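Local coordinates for succinylglutamate desuccinylase (Vibrio parahaemolyticus, PDB 2BCO), which probably hydrolyses N-succinyl-L-glutamate to succinate and L-glutamate with the help of a zinc ion, the last step of arginine breakdown by the AST pathway, at residues A[164-170]-A[215-221]; A[185-190]-A[254-258]; A[68-72]-A[231-237]. All blocks are in the same frame, centred on the assembly; numbering follows the deposited sequence.

Interaction 1: A[164-170]-A[215-221]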
loop_
_atom_site.group_PDB
_atom_site.type_symbol
_atom_site.label_atom_id
_atom_site.label_comp_id
_atom_site.label_asym_id
_atom_site.label_seq_id
_atom_site.Cartn_x
_atom_site.Cartn_y
_atom_site.Cartn_z
ATOM N N TYR A 164 -10.791 7.272 -7.415
ATOM C CA TYR A 164 -9.543 8.021 -7.276
ATOM C C TYR A 164 -8.630 7.347 -6.246
ATOM O O TYR A 164 -7.408 7.317 -6.415
ATOM C CB TYR A 164 -9.829 9.464 -6.864
ATOM C CG TYR A 164 -8.582 10.294 -6.681
ATOM C CD1 TYR A 164 -7.831 10.720 -7.779
ATOM C CD2 TYR A 164 -8.146 10.649 -5.410
ATOM C CE1 TYR A 164 -6.666 11.490 -7.606
ATOM C CE2 TYR A 164 -6.985 11.412 -5.225
ATOM C CZ TYR A 164 -6.253 11.833 -6.329
ATOM O OH TYR A 164 -5.126 12.606 -6.146
ATOM N N THR A 165 -9.235 6.830 -5.178
ATOM C CA THR A 165 -8.513 6.100 -4.138
ATOM C C THR A 165 -9.167 4.731 -3.965
ATOM O O THR A 165 -10.383 4.587 -4.115
ATOM C CB THR A 165 -8.560 6.794 -2.746
ATOM O OG1 THR A 165 -9.923 6.950 -2.329
ATOM C CG2 THR A 165 -7.867 8.141 -2.781
ATOM N N PHE A 166 -8.344 3.729 -3.677
ATOM C CA PHE A 166 -8.826 2.380 -3.423
ATOM C C PHE A 166 -7.708 1.591 -2.771
ATOM O O PHE A 166 -6.561 2.027 -2.776
ATOM C CB PHE A 166 -9.354 1.702 -4.706
ATOM C CG PHE A 166 -8.292 1.272 -5.688
ATOM C CD1 PHE A 166 -7.719 0.005 -5.604
ATOM C CD2 PHE A 166 -7.940 2.090 -6.760
ATOM C CE1 PHE A 166 -6.816 -0.448 -6.578
ATOM C CE2 PHE A 166 -7.034 1.644 -7.741
ATOM C CZ PHE A 166 -6.476 0.369 -7.646
ATOM N N ALA A 167 -8.040 0.444 -2.189
ATOM C CA ALA A 167 -7.042 -0.361 -1.506
ATOM C C ALA A 167 -7.187 -1.834 -1.826
ATOM O O ALA A 167 -8.238 -2.290 -2.289
ATOM C CB ALA A 167 -7.147 -0.142 0.005
ATOM N N VAL A 168 -6.120 -2.575 -1.562
ATOM C CA VAL A 168 -6.096 -4.003 -1.800
ATOM C C VAL A 168 -5.718 -4.728 -0.514
ATOM O O VAL A 168 -4.666 -4.462 0.068
ATOM C CB VAL A 168 -5.079 -4.364 -2.904
ATOM C CG1 VAL A 168 -5.010 -5.866 -3.070
ATOM C CG2 VAL A 168 -5.481 -3.706 -4.211
ATOM N N SER A 169 -6.592 -5.628 -0.072
ATOM C CA SER A 169 -6.361 -6.407 1.142
ATOM C C SER A 169 -5.822 -7.791 0.757
ATOM O O SER A 169 -6.508 -8.560 0.081
ATOM C CB SER A 169 -7.667 -6.559 1.929
ATOM O OG SER A 169 -7.465 -7.357 3.077
ATOM N N PRO A 170 -4.596 -8.124 1.202
ATOM C CA PRO A 170 -3.921 -9.398 0.923
ATOM C C PRO A 170 -4.690 -10.633 1.370
ATOM O O PRO A 170 -5.507 -10.572 2.289
ATOM C CB PRO A 170 -2.595 -9.268 1.674
ATOM C CG PRO A 170 -2.389 -7.804 1.772
ATOM C CD PRO A 170 -3.776 -7.316 2.116
ATOM N N ALA A 215 -2.992 -5.377 7.052
ATOM C CA ALA A 215 -2.272 -4.750 5.963
ATOM C C ALA A 215 -3.039 -4.396 4.704
ATOM O O ALA A 215 -3.994 -5.063 4.315
ATOM C CB ALA A 215 -1.088 -5.631 5.602
ATOM N N LEU A 216 -2.587 -3.331 4.058
ATOM C CA LEU A 216 -3.207 -2.902 2.823
ATOM C C LEU A 216 -2.178 -2.281 1.918
ATOM O O LEU A 216 -1.155 -1.764 2.364
ATOM C CB LEU A 216 -4.274 -1.831 3.074
ATOM C CG LEU A 216 -5.483 -2.030 3.983
ATOM C CD1 LEU A 216 -6.070 -0.651 4.303
ATOM C CD2 LEU A 216 -6.514 -2.925 3.298
ATOM N N THR A 217 -2.473 -2.326 0.632
ATOM C CA THR A 217 -1.660 -1.657 -0.360
ATOM C C THR A 217 -2.678 -0.589 -0.740
ATOM O O THR A 217 -3.777 -0.913 -1.188
ATOM C CB THR A 217 -1.368 -2.549 -1.561
ATOM O OG1 THR A 217 -0.555 -3.648 -1.136
ATOM C CG2 THR A 217 -0.628 -1.754 -2.643
HETATM N N MSE A 218 -2.341 0.673 -0.528
HETATM C CA MSE A 218 -3.277 1.747 -0.837
HETATM C C MSE A 218 -2.886 2.576 -2.065
HETATM O O MSE A 218 -1.781 3.113 -2.139
HETATM C CB MSE A 218 -3.434 2.649 0.398
HETATM C CG MSE A 218 -3.898 1.890 1.642
HETATM SE SE MSE A 218 -3.982 2.944 3.267
HETATM C CE MSE A 218 -5.805 3.560 3.091
ATOM N N GLU A 219 -3.798 2.662 -3.030
ATOM C CA GLU A 219 -3.577 3.437 -4.251
ATOM C C GLU A 219 -4.117 4.856 -4.030
ATOM O O GLU A 219 -5.322 5.104 -4.148
ATOM C CB GLU A 219 -4.311 2.794 -5.425
ATOM C CG GLU A 219 -4.016 1.317 -5.644
ATOM C CD GLU A 219 -2.572 1.034 -6.047
ATOM O OE1 GLU A 219 -1.996 1.802 -6.846
ATOM O OE2 GLU A 219 -2.020 0.022 -5.579
ATOM N N LEU A 220 -3.210 5.773 -3.705
ATOM C CA LEU A 220 -3.542 7.168 -3.432
ATOM C C LEU A 220 -3.272 8.082 -4.621
ATOM O O LEU A 220 -2.153 8.569 -4.809
ATOM C CB LEU A 220 -2.731 7.672 -2.238
ATOM C CG LEU A 220 -3.120 7.251 -0.825
ATOM C CD1 LEU A 220 -3.772 5.891 -0.833
ATOM C CD2 LEU A 220 -1.886 7.272 0.064
ATOM N N GLY A 221 -4.296 8.325 -5.420
ATOM C CA GLY A 221 -4.118 9.200 -6.553
ATOM C C GLY A 221 -3.274 8.599 -7.659
ATOM O O GLY A 221 -3.155 7.382 -7.780
HETATM O O HOH W 1 -5.264 5.436 -7.444
HETATM O O HOH W 2 -6.159 -6.541 5.247
#

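Interaction 2: A[185-190]-A[254-258]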
loop_
_atom_site.group_PDB
_atom_site.type_symbol
_atom_site.label_atom_id
_atom_site.label_comp_id
_atom_site.label_asym_id
_atom_site.label_seq_id
_atom_site.Cartn_x
_atom_site.Cartn_y
_atom_site.Cartn_z
ATOM N N LEU A 185 -10.524 2.584 6.599
ATOM C CA LEU A 185 -10.800 2.800 5.182
ATOM C C LEU A 185 -11.927 3.814 5.021
ATOM O O LEU A 185 -11.817 4.754 4.235
ATOM C CB LEU A 185 -11.235 1.500 4.490
ATOM C CG LEU A 185 -10.265 0.459 3.893
ATOM C CD1 LEU A 185 -9.236 1.140 2.999
ATOM C CD2 LEU A 185 -9.578 -0.299 4.995
ATOM N N ASP A 186 -13.014 3.603 5.764
ATOM C CA ASP A 186 -14.177 4.471 5.684
ATOM C C ASP A 186 -13.861 5.885 6.153
ATOM O O ASP A 186 -14.226 6.860 5.500
ATOM C CB ASP A 186 -15.334 3.870 6.496
ATOM C CG ASP A 186 -15.819 2.539 5.928
ATOM O OD1 ASP A 186 -16.586 1.837 6.611
ATOM O OD2 ASP A 186 -15.439 2.195 4.791
ATOM N N SER A 187 -13.166 6.000 7.275
ATOM C CA SER A 187 -12.816 7.318 7.784
ATOM C C SER A 187 -11.889 8.046 6.820
ATOM O O SER A 187 -11.972 9.266 6.691
ATOM C CB SER A 187 -12.144 7.208 9.156
ATOM O OG SER A 187 -13.072 6.757 10.127
ATOM N N ALA A 188 -11.020 7.294 6.141
ATOM C CA ALA A 188 -10.067 7.870 5.192
ATOM C C ALA A 188 -10.728 8.243 3.885
ATOM O O ALA A 188 -10.126 8.923 3.065
ATOM C CB ALA A 188 -8.925 6.894 4.924
ATOM N N HIS A 189 -11.962 7.794 3.694
ATOM C CA HIS A 189 -12.709 8.086 2.477
ATOM C C HIS A 189 -12.167 7.351 1.256
ATOM O O HIS A 189 -12.305 7.827 0.128
ATOM C CB HIS A 189 -12.726 9.592 2.205
ATOM C CG HIS A 189 -13.653 10.359 3.093
ATOM N ND1 HIS A 189 -14.158 9.838 4.268
ATOM C CD2 HIS A 189 -14.151 11.615 2.999
ATOM C CE1 HIS A 189 -14.920 10.738 4.855
ATOM N NE2 HIS A 189 -14.934 11.829 4.106
ATOM N N ILE A 190 -11.553 6.191 1.487
ATOM C CA ILE A 190 -11.027 5.378 0.394
ATOM C C ILE A 190 -12.275 4.818 -0.281
ATOM O O ILE A 190 -13.069 4.105 0.332
ATOM C CB ILE A 190 -10.139 4.238 0.927
ATOM C CG1 ILE A 190 -8.983 4.842 1.730
ATOM C CG2 ILE A 190 -9.586 3.411 -0.228
ATOM C CD1 ILE A 190 -7.974 5.639 0.862
ATOM N N SER A 254 -19.012 8.439 8.395
ATOM C CA SER A 254 -18.679 8.238 6.981
ATOM C C SER A 254 -19.392 7.035 6.370
ATOM O O SER A 254 -19.896 6.164 7.077
ATOM C CB SER A 254 -17.170 8.051 6.821
ATOM O OG SER A 254 -16.712 6.978 7.629
ATOM N N LYS A 255 -19.417 6.988 5.043
ATOM C CA LYS A 255 -20.063 5.891 4.333
ATOM C C LYS A 255 -19.126 4.701 4.135
ATOM O O LYS A 255 -17.899 4.839 4.204
ATOM C CB LYS A 255 -20.556 6.354 2.962
ATOM C CG LYS A 255 -19.449 6.726 1.986
ATOM C CD LYS A 255 -20.027 7.077 0.619
ATOM C CE LYS A 255 -18.935 7.390 -0.392
ATOM N NZ LYS A 255 -19.493 7.668 -1.749
ATOM N N PRO A 256 -19.700 3.511 3.889
ATOM C CA PRO A 256 -18.864 2.327 3.678
ATOM C C PRO A 256 -18.213 2.369 2.300
ATOM O O PRO A 256 -18.865 2.718 1.311
ATOM C CB PRO A 256 -19.854 1.174 3.800
ATOM C CG PRO A 256 -21.132 1.774 3.251
ATOM C CD PRO A 256 -21.134 3.160 3.880
ATOM N N CYS A 257 -16.925 2.040 2.240
ATOM C CA CYS A 257 -16.231 2.007 0.960
ATOM C C CYS A 257 -16.823 0.826 0.192
ATOM O O CYS A 257 -17.372 -0.098 0.794
ATOM C CB CYS A 257 -14.726 1.800 1.168
ATOM S SG CYS A 257 -14.275 0.299 2.071
ATOM N N ILE A 258 -16.735 0.858 -1.129
ATOM C CA ILE A 258 -17.257 -0.242 -1.921
ATOM C C ILE A 258 -16.339 -1.456 -1.720
ATOM O O ILE A 258 -15.113 -1.317 -1.706
ATOM C CB ILE A 258 -17.317 0.148 -3.410
ATOM C CG1 ILE A 258 -18.255 1.353 -3.579
ATOM C CG2 ILE A 258 -17.810 -1.032 -4.256
ATOM C CD1 ILE A 258 -18.136 2.025 -4.924
HETATM O O HOH W 3 -15.921 6.464 3.469
HETATM O O HOH W 4 -15.763 8.093 10.074
#

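Interaction 3: A[68-72]-A[231-237]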
loop_
_atom_site.group_PDB
_atom_site.type_symbol
_atom_site.label_atom_id
_atom_site.label_comp_id
_atom_site.label_asym_id
_atom_site.label_seq_id
_atom_site.Cartn_x
_atom_site.Cartn_y
_atom_site.Cartn_z
ATOM N N ALA A 68 3.253 11.379 -4.030
ATOM C CA ALA A 68 2.242 11.959 -3.138
ATOM C C ALA A 68 2.291 11.437 -1.693
ATOM O O ALA A 68 2.345 12.223 -0.747
ATOM C CB ALA A 68 0.839 11.759 -3.726
ATOM N N PRO A 69 2.278 10.110 -1.498
ATOM C CA PRO A 69 2.325 9.611 -0.119
ATOM C C PRO A 69 3.626 9.991 0.589
ATOM O O PRO A 69 3.643 10.192 1.809
ATOM C CB PRO A 69 2.178 8.097 -0.286
ATOM C CG PRO A 69 1.396 7.972 -1.562
ATOM C CD PRO A 69 2.064 9.005 -2.445
HETATM N N MSE A 70 4.708 10.078 -0.178
HETATM C CA MSE A 70 6.004 10.441 0.378
HETATM C C MSE A 70 5.902 11.850 0.950
HETATM O O MSE A 70 6.435 12.128 2.026
HETATM C CB MSE A 70 7.087 10.386 -0.709
HETATM C CG MSE A 70 7.133 9.070 -1.473
HETATM SE SE MSE A 70 8.586 8.935 -2.768
HETATM C CE MSE A 70 8.853 10.825 -3.125
ATOM N N GLU A 71 5.207 12.731 0.230
ATOM C CA GLU A 71 5.021 14.112 0.674
ATOM C C GLU A 71 4.178 14.133 1.946
ATOM O O GLU A 71 4.483 14.880 2.875
ATOM C CB GLU A 71 4.325 14.961 -0.405
ATOM C CG GLU A 71 5.084 15.109 -1.722
ATOM C CD GLU A 71 4.752 16.428 -2.442
ATOM O OE1 GLU A 71 4.294 16.398 -3.612
ATOM O OE2 GLU A 71 4.951 17.500 -1.820
ATOM N N LEU A 72 3.123 13.314 1.987
ATOM C CA LEU A 72 2.256 13.250 3.173
ATOM C C LEU A 72 3.050 12.752 4.371
ATOM O O LEU A 72 2.939 13.295 5.470
ATOM C CB LEU A 72 1.057 12.320 2.939
ATOM C CG LEU A 72 0.079 12.745 1.841
ATOM C CD1 LEU A 72 -1.129 11.818 1.857
ATOM C CD2 LEU A 72 -0.355 14.213 2.060
ATOM N N LEU A 231 -2.427 17.044 -4.012
ATOM C CA LEU A 231 -2.501 16.802 -2.569
ATOM C C LEU A 231 -3.827 17.002 -1.841
ATOM O O LEU A 231 -4.131 16.268 -0.896
ATOM C CB LEU A 231 -1.411 17.619 -1.862
ATOM C CG LEU A 231 -0.098 16.910 -1.493
ATOM C CD1 LEU A 231 0.252 15.841 -2.506
ATOM C CD2 LEU A 231 1.020 17.935 -1.390
ATOM N N ASP A 232 -4.606 17.989 -2.262
ATOM C CA ASP A 232 -5.888 18.274 -1.625
ATOM C C ASP A 232 -6.841 17.096 -1.746
ATOM O O ASP A 232 -7.659 16.866 -0.861
ATOM C CB ASP A 232 -6.504 19.542 -2.227
ATOM C CG ASP A 232 -5.698 20.777 -1.889
ATOM O OD1 ASP A 232 -5.629 21.110 -0.683
ATOM O OD2 ASP A 232 -5.116 21.404 -2.812
ATOM N N ARG A 233 -6.723 16.345 -2.833
ATOM C CA ARG A 233 -7.578 15.185 -3.037
ATOM C C ARG A 233 -7.220 14.063 -2.062
ATOM O O ARG A 233 -7.900 13.051 -2.008
ATOM C CB ARG A 233 -7.449 14.675 -4.479
ATOM C CG ARG A 233 -7.688 15.744 -5.541
ATOM C CD ARG A 233 -7.827 15.137 -6.935
ATOM N NE ARG A 233 -9.055 14.354 -7.065
ATOM C CZ ARG A 233 -9.483 13.808 -8.198
ATOM N NH1 ARG A 233 -8.787 13.956 -9.322
ATOM N NH2 ARG A 233 -10.604 13.102 -8.204
ATOM N N LEU A 234 -6.157 14.246 -1.286
ATOM C CA LEU A 234 -5.752 13.223 -0.323
ATOM C C LEU A 234 -5.946 13.703 1.109
ATOM O O LEU A 234 -5.517 13.043 2.055
ATOM C CB LEU A 234 -4.282 12.839 -0.527
ATOM C CG LEU A 234 -3.942 12.158 -1.848
ATOM C CD1 LEU A 234 -2.441 11.927 -1.925
ATOM C CD2 LEU A 234 -4.701 10.830 -1.952
ATOM N N THR A 235 -6.595 14.851 1.264
ATOM C CA THR A 235 -6.834 15.418 2.581
ATOM C C THR A 235 -7.578 14.476 3.540
ATOM O O THR A 235 -7.184 14.323 4.694
ATOM C CB THR A 235 -7.616 16.746 2.459
ATOM O OG1 THR A 235 -6.847 17.667 1.674
ATOM C CG2 THR A 235 -7.897 17.350 3.834
ATOM N N ALA A 236 -8.649 13.849 3.071
ATOM C CA ALA A 236 -9.420 12.945 3.922
ATOM C C ALA A 236 -8.555 11.772 4.389
ATOM O O ALA A 236 -8.586 11.382 5.553
ATOM C CB ALA A 236 -10.650 12.437 3.168
ATOM N N PHE A 237 -7.783 11.204 3.477
ATOM C CA PHE A 237 -6.922 10.106 3.858
ATOM C C PHE A 237 -5.885 10.541 4.896
ATOM O O PHE A 237 -5.675 9.864 5.903
ATOM C CB PHE A 237 -6.181 9.543 2.639
ATOM C CG PHE A 237 -4.998 8.701 3.006
ATOM C CD1 PHE A 237 -5.160 7.376 3.374
ATOM C CD2 PHE A 237 -3.718 9.255 3.037
ATOM C CE1 PHE A 237 -4.068 6.610 3.769
ATOM C CE2 PHE A 237 -2.621 8.498 3.433
ATOM C CZ PHE A 237 -2.800 7.172 3.799
#

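Interaction 1: A[164-170]-A[215-221]
Strands 165-169 and 215-220 run antiparallel, their axes 4.7 Å apart at the closest and at 155° to each other. The backbone ladder is firm from Phe-166 to Val-168: Glu-219 N donates to Phe-166 O (2.8 Å), Val-168 N to Thr-217 O (2.9 Å) and Thr-217 N to Val-168 O (3.1 Å). Toward Tyr-164 it loosens, the bonds from Phe-166 N to Glu-219 O and from Gly-221 N to Tyr-164 O being weak, both at 3.4 Å. Here a water lies within hydrogen-bonding reach of Tyr-164 O (3.0 Å) and Gly-221 O (2.9 Å); at the other end a second water joins Ser-169 OG to Ala-215 O, while Ser-169 OG is also bonded to Arg-177.

Two CH-pi contacts add to the pairing. Glu-219 CG sits over the Phe-166 ring, 3.5 Å from its centroid, and Gly-221 CA lies over the Tyr-164 ring, 3.8 Å from its centroid. A CB on Gly-221 would clash with Tyr-164 OH, and its positive phi likewise suits glycine.

The sheet has two different faces. Ala-167 CB meets CG of Met-218, built as selenomethionine (4.2 Å), on the side packed against helix 179-188. Thr-217 and Glu-219, with Phe-166 and Val-168, occupy the other, where Thr-217 touches the zinc ligand His-155. Glu-219, the predicted active-site residue, has its side chain about 5 Å from the zinc, a placement consistent with that of the catalytic glutamate in M14-type zinc carboxypeptidases.

Interaction 2: A[185-190]-A[254-258]
Asp-186, in the last turn of helix 179-188, provides a direct hydrogen bond to the loop 254-258. Its CA-to-CB bond points sideways, yet with chi1 at m the carboxylate swings to the loop, and OD2 accepts a hydrogen bond from Cys-257 N at 3.0 Å. The same side chain lies along the loop backbone, with Asp-186 CG 3.5 Å from Lys-255 O and Asp-186 OD2 3.6 Å from Pro-256 CA.

Cys-257 takes the p rotamer and points toward the helix end. Its SG rests 4.1 Å from Leu-185 CB, while Cys-257 CB comes within 3.0 Å of Ile-190 O, a tight fit. The helix closes in a Schellman motif: His-189 adopts positive phi, Ile-190 N bonds to Leu-185 O (3.1 Å) and His-189 N to Asp-186 O (3.0 Å). Past this end the chain enters strand 192-195, which pairs in parallel with strand 258-267, so the contact joins a helix of the catalytic part of the chain to the loop leading into strand 258-267.

The imidazole of His-189, chi1 at m, folds back so that ND1 donates to Asp-186 O (3.2 Å), and its CE1 reaches Ser-254 CB at 4.0 Å. Ser-254, p in chi1, points toward the helix. One water connects Ser-254 OG with Ser-187 OG, whose m rotamer also lets it bond to Asp-183 O one turn earlier; another donates to both Asp-186 O and Lys-255 O, at 2.7 Å each.

Interaction 3: A[68-72]-A[231-237]
Leu-72, Leu-231 and Leu-234 form most of this apolar contact. Leu-72, extending from the first turns of helix 68-81, reaches the opposing segment with both methyls: CD1 lies 4.0 Å from Leu-234 CD1 and 3.8 Å from Phe-237 CD2, at the ring edge, while CD2 approaches Leu-231 CG at 4.5 Å. Leu-231, in the 3-10 turn 231-234, points sideways at its CB, but its end turns to the helix and brings CD1 to 4.3 Å from Ala-68 CB. Its CD2 is 4.0 Å from Glu-71 OE2, next to a carboxylate whose OE1 accepts hydrogen bonds from Gly-227 and Asn-229. Leu-234, at the N-cap position of helix 235-245, points its CA-to-CB bond toward helix 68-81, with CD1 3.7 Å from Ala-68 CB. On the sheet, Leu-220 of strand 214-220 touches both Pro-69 and Leu-234. The contact thus joins the starts of two helices packed on one face of the central sheet, as in the alpha/beta fold of zinc carboxypeptidases.

In the fold
The central sheet connects all three contacts. Interaction 1 lies in the core, its centre about 5 Å from the chain centre, and is held by backbone hydrogen bonds between strands; interactions 2 and 3 pack on the face carrying Met-218 and Leu-220, their centres about 16 and 14 Å from the chain centre. Leu-185 and Ile-190 of interaction 2 rest on Ala-167, Leu-216, Thr-165 and Met-218, while Phe-237 of interaction 3 touches Met-218 and Leu-220. The two outer contacts meet where Ala-188 and His-189 pack on Ala-236. Their chemistry differs: 68-72 with 231-237 is buried and almost wholly apolar, whereas 185-190 with 254-258, nearer the surface, relies on a carboxylate-to-backbone bond and bridging waters.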